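Local coordinates for putative transcriptional regulator, IclR family (Arthrobacter aurescens, PDB 3OBF), which probably acts as a DNA-binding transcription factor of the IclR family, represented here by its C-terminal, GAF-like domain without the helix-turn-helix part, at residues Ala25-Gln39 with Ala50-Val64. Sequence-based numbering, arbitrary orientation. Where two conformers were deposited one is given.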
ATOM      1  N   ALA A  25      -7.145   4.356   2.631  1.00 23.49           N
ATOM      2  CA  ALA A  25      -6.779   3.752   3.902  1.00 23.50           C
ATOM      3  C   ALA A  25      -5.358   4.092   4.257  1.00 23.56           C
ATOM      4  O   ALA A  25      -4.513   4.205   3.380  1.00 24.16           O
ATOM      5  CB  ALA A  25      -6.933   2.246   3.835  1.00 23.31           C
ATOM      6  N   LEU A  26      -5.101   4.240   5.550  1.00 23.61           N
ATOM      7  CA  LEU A  26      -3.776   4.391   6.050  1.00 24.04           C
ATOM      8  C   LEU A  26      -3.369   3.032   6.641  1.00 24.74           C
ATOM      9  O   LEU A  26      -4.047   2.491   7.530  1.00 24.75           O
ATOM     10  CB  LEU A  26      -3.725   5.487   7.129  1.00 24.15           C
ATOM     11  CG  LEU A  26      -2.324   5.801   7.717  1.00 24.96           C
ATOM     12  CD1 LEU A  26      -1.483   6.605   6.702  1.00 26.47           C
ATOM     13  CD2 LEU A  26      -2.394   6.574   9.048  1.00 24.55           C
HETATM   14  N   MSE A  27      -2.256   2.495   6.134  1.00 23.80           N
HETATM   15  CA  MSE A  27      -1.730   1.223   6.590  1.00 23.54           C
HETATM   16  C   MSE A  27      -0.471   1.434   7.449  1.00 23.52           C
HETATM   17  O   MSE A  27       0.320   2.370   7.214  1.00 22.63           O
HETATM   18  CB  MSE A  27      -1.383   0.327   5.400  1.00 23.26           C
HETATM   19  CG  MSE A  27      -2.379   0.359   4.282  1.00 25.33           C
HETATM   20 SE   MSE A  27      -4.170  -0.254   4.856  1.00 29.36          SE
HETATM   21  CE  MSE A  27      -3.802  -2.143   5.022  1.00 30.21           C
ATOM     22  N   VAL A  28      -0.306   0.559   8.442  1.00 23.94           N
ATOM     23  CA  VAL A  28       0.952   0.448   9.181  1.00 24.55           C
ATOM     24  C   VAL A  28       1.512  -0.980   9.112  1.00 25.68           C
ATOM     25  O   VAL A  28       0.783  -1.939   8.861  1.00 25.69           O
ATOM     26  CB  VAL A  28       0.854   0.921  10.647  1.00 24.83           C
ATOM     27  CG1 VAL A  28       0.449   2.412  10.712  1.00 23.27           C
ATOM     28  CG2 VAL A  28      -0.100  -0.002  11.452  1.00 25.40           C
ATOM     29  N   TRP A  29       2.821  -1.084   9.346  1.00 26.36           N
ATOM     30  CA  TRP A  29       3.564  -2.323   9.207  1.00 27.34           C
ATOM     31  C   TRP A  29       3.939  -2.788  10.590  1.00 28.20           C
ATOM     32  O   TRP A  29       4.475  -1.993  11.375  1.00 28.76           O
ATOM     33  CB  TRP A  29       4.838  -2.009   8.429  1.00 27.13           C
ATOM     34  CG  TRP A  29       5.692  -3.192   8.049  1.00 27.73           C
ATOM     35  CD1 TRP A  29       7.019  -3.379   8.358  1.00 28.99           C
ATOM     36  CD2 TRP A  29       5.299  -4.320   7.261  1.00 26.71           C
ATOM     37  NE1 TRP A  29       7.466  -4.567   7.821  1.00 30.72           N
ATOM     38  CE2 TRP A  29       6.429  -5.166   7.149  1.00 28.95           C
ATOM     39  CE3 TRP A  29       4.103  -4.707   6.649  1.00 25.87           C
ATOM     40  CZ2 TRP A  29       6.398  -6.359   6.438  1.00 27.49           C
ATOM     41  CZ3 TRP A  29       4.078  -5.897   5.934  1.00 26.94           C
ATOM     42  CH2 TRP A  29       5.216  -6.703   5.828  1.00 27.48           C
ATOM     43  N   ASN A  30       3.652  -4.035  10.914  1.00 29.11           N
ATOM     44  CA  ASN A  30       4.186  -4.629  12.155  1.00 31.95           C
ATOM     45  C   ASN A  30       5.352  -5.604  11.953  1.00 32.60           C
ATOM     46  O   ASN A  30       5.769  -6.301  12.892  1.00 34.27           O
ATOM     47  CB  ASN A  30       3.081  -5.295  12.993  1.00 32.33           C
ATOM     48  CG  ASN A  30       2.427  -6.445  12.288  1.00 33.39           C
ATOM     49  OD1 ASN A  30       2.955  -6.972  11.324  1.00 34.42           O
ATOM     50  ND2 ASN A  30       1.270  -6.863  12.783  1.00 37.07           N
ATOM     51  N   GLY A  31       5.862  -5.686  10.732  1.00 33.25           N
ATOM     52  CA  GLY A  31       7.020  -6.542  10.434  1.00 33.61           C
ATOM     53  C   GLY A  31       6.689  -7.803   9.673  1.00 33.89           C
ATOM     54  O   GLY A  31       7.529  -8.353   8.983  1.00 34.42           O
ATOM     55  N   ASN A  32       5.463  -8.289   9.796  1.00 34.19           N
ATOM     56  CA  ASN A  32       5.063  -9.390   8.934  1.00 34.81           C
ATOM     57  C   ASN A  32       3.645  -9.227   8.354  1.00 34.03           C
ATOM     58  O   ASN A  32       3.108 -10.162   7.727  1.00 34.07           O
ATOM     59  CB  ASN A  32       5.315 -10.755   9.628  1.00 36.10           C
ATOM     60  CG  ASN A  32       4.573 -10.891  10.942  1.00 37.41           C
ATOM     61  OD1 ASN A  32       3.702 -10.077  11.259  1.00 42.41           O
ATOM     62  ND2 ASN A  32       4.912 -11.900  11.714  1.00 37.91           N
ATOM     63  N   GLU A  33       3.045  -8.051   8.578  1.00 32.18           N
ATOM     64  CA  GLU A  33       1.668  -7.756   8.163  1.00 31.80           C
ATOM     65  C   GLU A  33       1.433  -6.276   7.982  1.00 30.40           C
ATOM     66  O   GLU A  33       1.934  -5.436   8.751  1.00 28.57           O
ATOM     67  CB  GLU A  33       0.622  -8.159   9.205  1.00 32.72           C
ATOM     68  CG  GLU A  33       0.542  -9.572   9.639  1.00 36.63           C
ATOM     69  CD  GLU A  33      -0.376  -9.675  10.833  1.00 40.76           C
ATOM     70  OE1 GLU A  33      -0.216  -8.856  11.762  1.00 42.99           O
ATOM     71  OE2 GLU A  33      -1.268 -10.544  10.842  1.00 43.85           O
ATOM     72  N   SER A  34       0.615  -5.970   6.991  1.00 28.91           N
ATOM     73  CA  SER A  34       0.162  -4.629   6.808  1.00 28.55           C
ATOM     74  C   SER A  34      -1.231  -4.515   7.437  1.00 28.39           C
ATOM     75  O   SER A  34      -2.067  -5.400   7.258  1.00 28.78           O
ATOM     76  CB  SER A  34       0.151  -4.300   5.324  1.00 28.05           C
ATOM     77  OG  SER A  34      -0.186  -2.958   5.188  1.00 27.70           O
HETATM   78  N   MSE A  35      -1.470  -3.455   8.213  1.00 28.30           N
HETATM   79  CA  MSE A  35      -2.744  -3.329   8.926  1.00 28.49           C
HETATM   80  C   MSE A  35      -3.417  -2.007   8.650  1.00 26.98           C
HETATM   81  O   MSE A  35      -2.766  -0.960   8.675  1.00 25.89           O
HETATM   82  CB  MSE A  35      -2.576  -3.542  10.447  1.00 29.63           C
HETATM   83  CG  MSE A  35      -3.896  -3.653  11.204  1.00 33.47           C
HETATM   84 SE   MSE A  35      -3.594  -3.908  13.105  1.00 46.76          SE
HETATM   85  CE  MSE A  35      -5.307  -4.555  13.716  1.00 47.44           C
ATOM     86  N   CYS A  36      -4.727  -2.060   8.410  1.00 27.00           N
ATOM     87  CA  CYS A  36      -5.486  -0.845   8.196  1.00 26.59           C
ATOM     88  C   CYS A  36      -5.837  -0.164   9.543  1.00 26.25           C
ATOM     89  O   CYS A  36      -6.491  -0.757  10.405  1.00 26.45           O
ATOM     90  CB  CYS A  36      -6.728  -1.108   7.353  1.00 26.28           C
ATOM     91  SG  CYS A  36      -7.724   0.404   7.216  1.00 27.62           S
ATOM     92  N   VAL A  37      -5.360   1.058   9.737  1.00 24.82           N
ATOM     93  CA  VAL A  37      -5.606   1.738  11.019  1.00 24.81           C
ATOM     94  C   VAL A  37      -6.522   2.963  10.874  1.00 25.12           C
ATOM     95  O   VAL A  37      -6.936   3.529  11.874  1.00 26.39           O
ATOM     96  CB  VAL A  37      -4.298   2.187  11.705  1.00 24.78           C
ATOM     97  CG1 VAL A  37      -3.430   0.989  12.029  1.00 25.92           C
ATOM     98  CG2 VAL A  37      -3.546   3.281  10.873  1.00 23.65           C
ATOM     99  N   GLU A  38      -6.800   3.375   9.634  1.00 24.18           N
ATOM    100  CA  GLU A  38      -7.684   4.496   9.362  1.00 24.56           C
ATOM    101  C   GLU A  38      -8.144   4.394   7.912  1.00 24.90           C
ATOM    102  O   GLU A  38      -7.322   4.196   7.012  1.00 24.74           O
ATOM    103  CB  GLU A  38      -6.952   5.827   9.582  1.00 24.67           C
ATOM    104  CG  GLU A  38      -7.868   7.027   9.763  1.00 24.67           C
ATOM    105  CD  GLU A  38      -7.112   8.218  10.365  1.00 26.17           C
ATOM    106  OE1 GLU A  38      -7.471   8.604  11.500  1.00 26.86           O
ATOM    107  OE2 GLU A  38      -6.162   8.747   9.717  1.00 23.72           O
ATOM    108  N   GLN A  39      -9.446   4.534   7.679  1.00 25.10           N
ATOM    109  CA  GLN A  39      -9.970   4.431   6.326  1.00 25.64           C
ATOM    110  C   GLN A  39     -11.280   5.205   6.103  1.00 25.65           C
ATOM    111  O   GLN A  39     -12.035   5.464   7.048  1.00 25.57           O
ATOM    112  CB  GLN A  39     -10.106   2.944   5.926  1.00 25.90           C
ATOM    113  CG  GLN A  39     -11.249   2.203   6.626  1.00 27.08           C
ATOM    114  CD  GLN A  39     -12.484   2.101   5.746  1.00 29.55           C
ATOM    115  OE1 GLN A  39     -13.420   2.871   5.912  1.00 30.27           O
ATOM    116  NE2 GLN A  39     -12.483   1.154   4.796  1.00 30.00           N
ATOM    117  N   ALA A  50     -10.494  -3.049   2.689  1.00 34.40           N
ATOM    118  CA  ALA A  50      -9.625  -2.434   3.703  1.00 31.99           C
ATOM    119  C   ALA A  50     -10.405  -1.913   4.911  1.00 30.44           C
ATOM    120  O   ALA A  50     -10.251  -0.740   5.282  1.00 29.98           O
ATOM    121  CB  ALA A  50      -8.751  -1.305   3.074  1.00 31.27           C
ATOM    122  N   PRO A  51     -11.239  -2.778   5.538  1.00 29.93           N
ATOM    123  CA  PRO A  51     -11.955  -2.282   6.714  1.00 29.85           C
ATOM    124  C   PRO A  51     -10.954  -2.109   7.888  1.00 29.54           C
ATOM    125  O   PRO A  51      -9.905  -2.750   7.877  1.00 29.68           O
ATOM    126  CB  PRO A  51     -12.990  -3.397   6.997  1.00 30.00           C
ATOM    127  CG  PRO A  51     -12.330  -4.666   6.504  1.00 30.45           C
ATOM    128  CD  PRO A  51     -11.485  -4.222   5.300  1.00 29.99           C
ATOM    129  N   LEU A  52     -11.242  -1.229   8.847  1.00 29.16           N
ATOM    130  CA  LEU A  52     -10.354  -1.013   9.985  1.00 29.43           C
ATOM    131  C   LEU A  52      -9.884  -2.346  10.586  1.00 30.11           C
ATOM    132  O   LEU A  52     -10.688  -3.261  10.783  1.00 29.84           O
ATOM    133  CB  LEU A  52     -11.077  -0.200  11.072  1.00 30.18           C
ATOM    134  CG  LEU A  52     -11.247   1.266  10.675  1.00 29.59           C
ATOM    135  CD1 LEU A  52     -12.064   2.028  11.672  1.00 29.94           C
ATOM    136  CD2 LEU A  52      -9.863   1.891  10.516  1.00 28.05           C
ATOM    137  N   GLY A  53      -8.586  -2.453  10.875  1.00 29.60           N
ATOM    138  CA  GLY A  53      -8.064  -3.651  11.529  1.00 30.37           C
ATOM    139  C   GLY A  53      -7.726  -4.798  10.585  1.00 30.91           C
ATOM    140  O   GLY A  53      -7.095  -5.745  11.001  1.00 30.86           O
ATOM    141  N   ALA A  54      -8.113  -4.691   9.309  1.00 30.86           N
ATOM    142  CA  ALA A  54      -7.788  -5.706   8.340  1.00 31.48           C
ATOM    143  C   ALA A  54      -6.265  -5.831   8.228  1.00 31.63           C
ATOM    144  O   ALA A  54      -5.517  -4.835   8.306  1.00 31.54           O
ATOM    145  CB  ALA A  54      -8.425  -5.381   6.977  1.00 32.03           C
ATOM    146  N   ARG A  55      -5.824  -7.076   8.107  1.00 31.92           N
ATOM    147  CA  ARG A  55      -4.409  -7.410   8.081  1.00 31.91           C
ATOM    148  C   ARG A  55      -4.072  -8.154   6.805  1.00 31.18           C
ATOM    149  O   ARG A  55      -4.774  -9.089   6.424  1.00 31.29           O
ATOM    150  CB  ARG A  55      -4.037  -8.273   9.285  1.00 33.00           C
ATOM    151  CG  ARG A  55      -4.077  -7.588  10.663  1.00 35.53           C
ATOM    152  CD  ARG A  55      -4.081  -8.696  11.753  1.00 41.94           C
ATOM    153  NE  ARG A  55      -4.334  -8.206  13.113  1.00 48.01           N
ATOM    154  CZ  ARG A  55      -3.389  -7.806  13.979  1.00 51.18           C
ATOM    155  NH1 ARG A  55      -2.101  -7.816  13.649  1.00 53.07           N
ATOM    156  NH2 ARG A  55      -3.732  -7.380  15.189  1.00 53.10           N
ATOM    157  N   TYR A  56      -2.991  -7.746   6.156  1.00 30.12           N
ATOM    158  CA  TYR A  56      -2.620  -8.301   4.850  1.00 29.20           C
ATOM    159  C   TYR A  56      -1.216  -8.903   4.927  1.00 28.74           C
ATOM    160  O   TYR A  56      -0.287  -8.234   5.378  1.00 27.67           O
ATOM    161  CB  TYR A  56      -2.703  -7.206   3.760  1.00 29.13           C
ATOM    162  CG  TYR A  56      -4.103  -6.646   3.614  1.00 29.65           C
ATOM    163  CD1 TYR A  56      -5.031  -7.230   2.735  1.00 29.31           C
ATOM    164  CD2 TYR A  56      -4.510  -5.560   4.402  1.00 30.30           C
ATOM    165  CE1 TYR A  56      -6.337  -6.736   2.634  1.00 31.86           C
ATOM    166  CE2 TYR A  56      -5.802  -5.057   4.327  1.00 33.14           C
ATOM    167  CZ  TYR A  56      -6.710  -5.648   3.445  1.00 33.99           C
ATOM    168  OH  TYR A  56      -7.967  -5.127   3.384  1.00 36.66           O
ATOM    169  N   ASN A  57      -1.058 -10.163   4.507  1.00 29.14           N
ATOM    170  CA  ASN A  57       0.300 -10.753   4.458  1.00 30.22           C
ATOM    171  C   ASN A  57       0.653 -11.451   3.127  1.00 30.68           C
ATOM    172  O   ASN A  57       1.577 -12.277   3.077  1.00 30.21           O
ATOM    173  CB  ASN A  57       0.568 -11.672   5.652  1.00 30.82           C
ATOM    174  CG  ASN A  57      -0.103 -13.010   5.503  1.00 33.39           C
ATOM    175  OD1 ASN A  57      -1.177 -13.099   4.961  1.00 34.63           O
ATOM    176  ND2 ASN A  57       0.546 -14.061   5.964  1.00 38.97           N
ATOM    177  N   GLU A  58      -0.065 -11.102   2.059  1.00 30.40           N
ATOM    178  CA  GLU A  58       0.253 -11.592   0.713  1.00 30.54           C
ATOM    179  C   GLU A  58       1.237 -10.622   0.096  1.00 29.61           C
ATOM    180  O   GLU A  58       1.051  -9.394   0.114  1.00 28.09           O
ATOM    181  CB  GLU A  58      -1.011 -11.681  -0.148  1.00 32.03           C
ATOM    182  CG  GLU A  58      -2.010 -12.731   0.433  1.00 37.15           C
ATOM    183  CD  GLU A  58      -3.383 -12.706  -0.218  1.00 44.49           C
ATOM    184  OE1 GLU A  58      -3.569 -13.400  -1.234  1.00 48.14           O
ATOM    185  OE2 GLU A  58      -4.299 -12.019   0.309  1.00 49.66           O
ATOM    186  N   ALA A  59       2.298 -11.195  -0.433  1.00 29.45           N
ATOM    187  CA  ALA A  59       3.375 -10.451  -1.060  1.00 29.16           C
ATOM    188  C   ALA A  59       2.855  -9.462  -2.099  1.00 29.76           C
ATOM    189  O   ALA A  59       3.332  -8.328  -2.191  1.00 29.25           O
ATOM    190  CB  ALA A  59       4.407 -11.415  -1.657  1.00 28.25           C
ATOM    191  N   LEU A  60       1.849  -9.881  -2.855  1.00 31.16           N
ATOM    192  CA  LEU A  60       1.413  -9.086  -4.002  1.00 32.08           C
ATOM    193  C   LEU A  60       0.444  -7.966  -3.636  1.00 31.28           C
ATOM    194  O   LEU A  60       0.132  -7.111  -4.463  1.00 31.75           O
ATOM    195  CB  LEU A  60       0.925  -9.980  -5.139  1.00 33.30           C
ATOM    196  CG  LEU A  60       2.052 -10.763  -5.840  1.00 35.37           C
ATOM    197  CD1 LEU A  60       1.528 -11.593  -7.010  1.00 36.79           C
ATOM    198  CD2 LEU A  60       3.172  -9.823  -6.356  1.00 37.93           C
ATOM    199  N   SER A  61       0.008  -7.979  -2.379  0.50 31.15           N
ATOM    200  CA  SER A  61      -0.778  -6.892  -1.788  0.50 30.69           C
ATOM    201  C   SER A  61       0.025  -5.583  -1.875  0.50 30.19           C
ATOM    202  O   SER A  61       1.185  -5.517  -1.454  0.50 30.40           O
ATOM    203  CB  SER A  61      -1.129  -7.252  -0.340  0.50 30.15           C
ATOM    204  OG  SER A  61      -1.983  -6.304   0.266  0.50 30.09           O
ATOM    205  N   SER A  62      -0.582  -4.564  -2.471  0.50 29.66           N
ATOM    206  CA  SER A  62       0.104  -3.295  -2.722  0.50 29.24           C
ATOM    207  C   SER A  62       0.776  -2.745  -1.482  0.50 27.97           C
ATOM    208  O   SER A  62       1.945  -2.359  -1.498  0.50 27.70           O
ATOM    209  CB  SER A  62      -0.890  -2.260  -3.239  0.50 29.38           C
ATOM    210  OG  SER A  62      -1.202  -2.534  -4.582  0.50 32.05           O
ATOM    211  N   SER A  63      -0.017  -2.690  -0.422  0.50 26.70           N
ATOM    212  CA  SER A  63       0.395  -2.247   0.891  0.50 26.09           C
ATOM    213  C   SER A  63       1.638  -3.000   1.393  0.50 25.42           C
ATOM    214  O   SER A  63       2.569  -2.417   1.977  0.50 25.28           O
ATOM    215  CB  SER A  63      -0.790  -2.518   1.818  0.50 26.34           C
ATOM    216  OG  SER A  63      -0.585  -2.015   3.098  0.50 27.94           O
ATOM    217  N   VAL A  64       1.636  -4.304   1.155  1.00 23.96           N
ATOM    218  CA  VAL A  64       2.679  -5.196   1.624  1.00 24.54           C
ATOM    219  C   VAL A  64       3.948  -4.925   0.797  1.00 25.53           C
ATOM    220  O   VAL A  64       5.047  -4.850   1.364  1.00 26.03           O
ATOM    221  CB  VAL A  64       2.229  -6.669   1.548  1.00 24.68           C
ATOM    222  CG1 VAL A  64       3.413  -7.634   1.817  1.00 25.05           C
ATOM    223  CG2 VAL A  64       1.120  -6.909   2.570  1.00 23.45           C
TER
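The selenium of Met-35 sits over the centre of the Arg-55 guanidinium on one face, SE 4.0 Å from CZ, while Glu-33 OE1 meets the group at its edge, close to its plane. That edge contact is a salt bridge, Arg-55 NH1 to Glu-33 OE1 2.9 Å, bent to 141° at the hydrogen and arriving on the syn side of a carboxylate turned 37° from the guanidinium. The anti lone pair of OE1 takes a straighter bond from Asn-30 ND2 (2.7 Å), so OE1 is gripped by two donors. A glutamine in place of Glu-33 would probably leave the Arg-55 charge without its mate here. Met-35 reaches the guanidinium with CG anti to the backbone N (chi1 -170°) and its chain fully extended. At the Tyr-56 ring, Ser-34 O lies by the edge, and the Met-27 methyl CE approaches CD2 obliquely at 3.5 Å, its chain bent at chi2 and chi3. Strand 55-56 joins strand 34-40 antiparallel, at the edge of the GAF-like sheet within this chain: Ser-34 and Tyr-56 form a hydrogen-bonded pair, Met-35 and Arg-55 the adjacent non-hydrogen-bonded one. The pairing runs on into the type II turn from Pro-51 to Ala-54, where Cys-36 N donates to Ala-54 O and Gly-53 N to Cys-36 O. Just before the turn, Ala-50 O accepts a hydrogen bond from Gln-39 NE2 (3.0 Å), the donor above the carbonyl plane. Leu-52 CD2 lies 3.5 Å from Glu-38 N, beside the classic bulge that Val-37 and Glu-38 form opposite Leu-26. On the Tyr-56 side of the sheet, Ser-34 CB packs against Val-64 CG2 (3.9 Å) of helix 62-69.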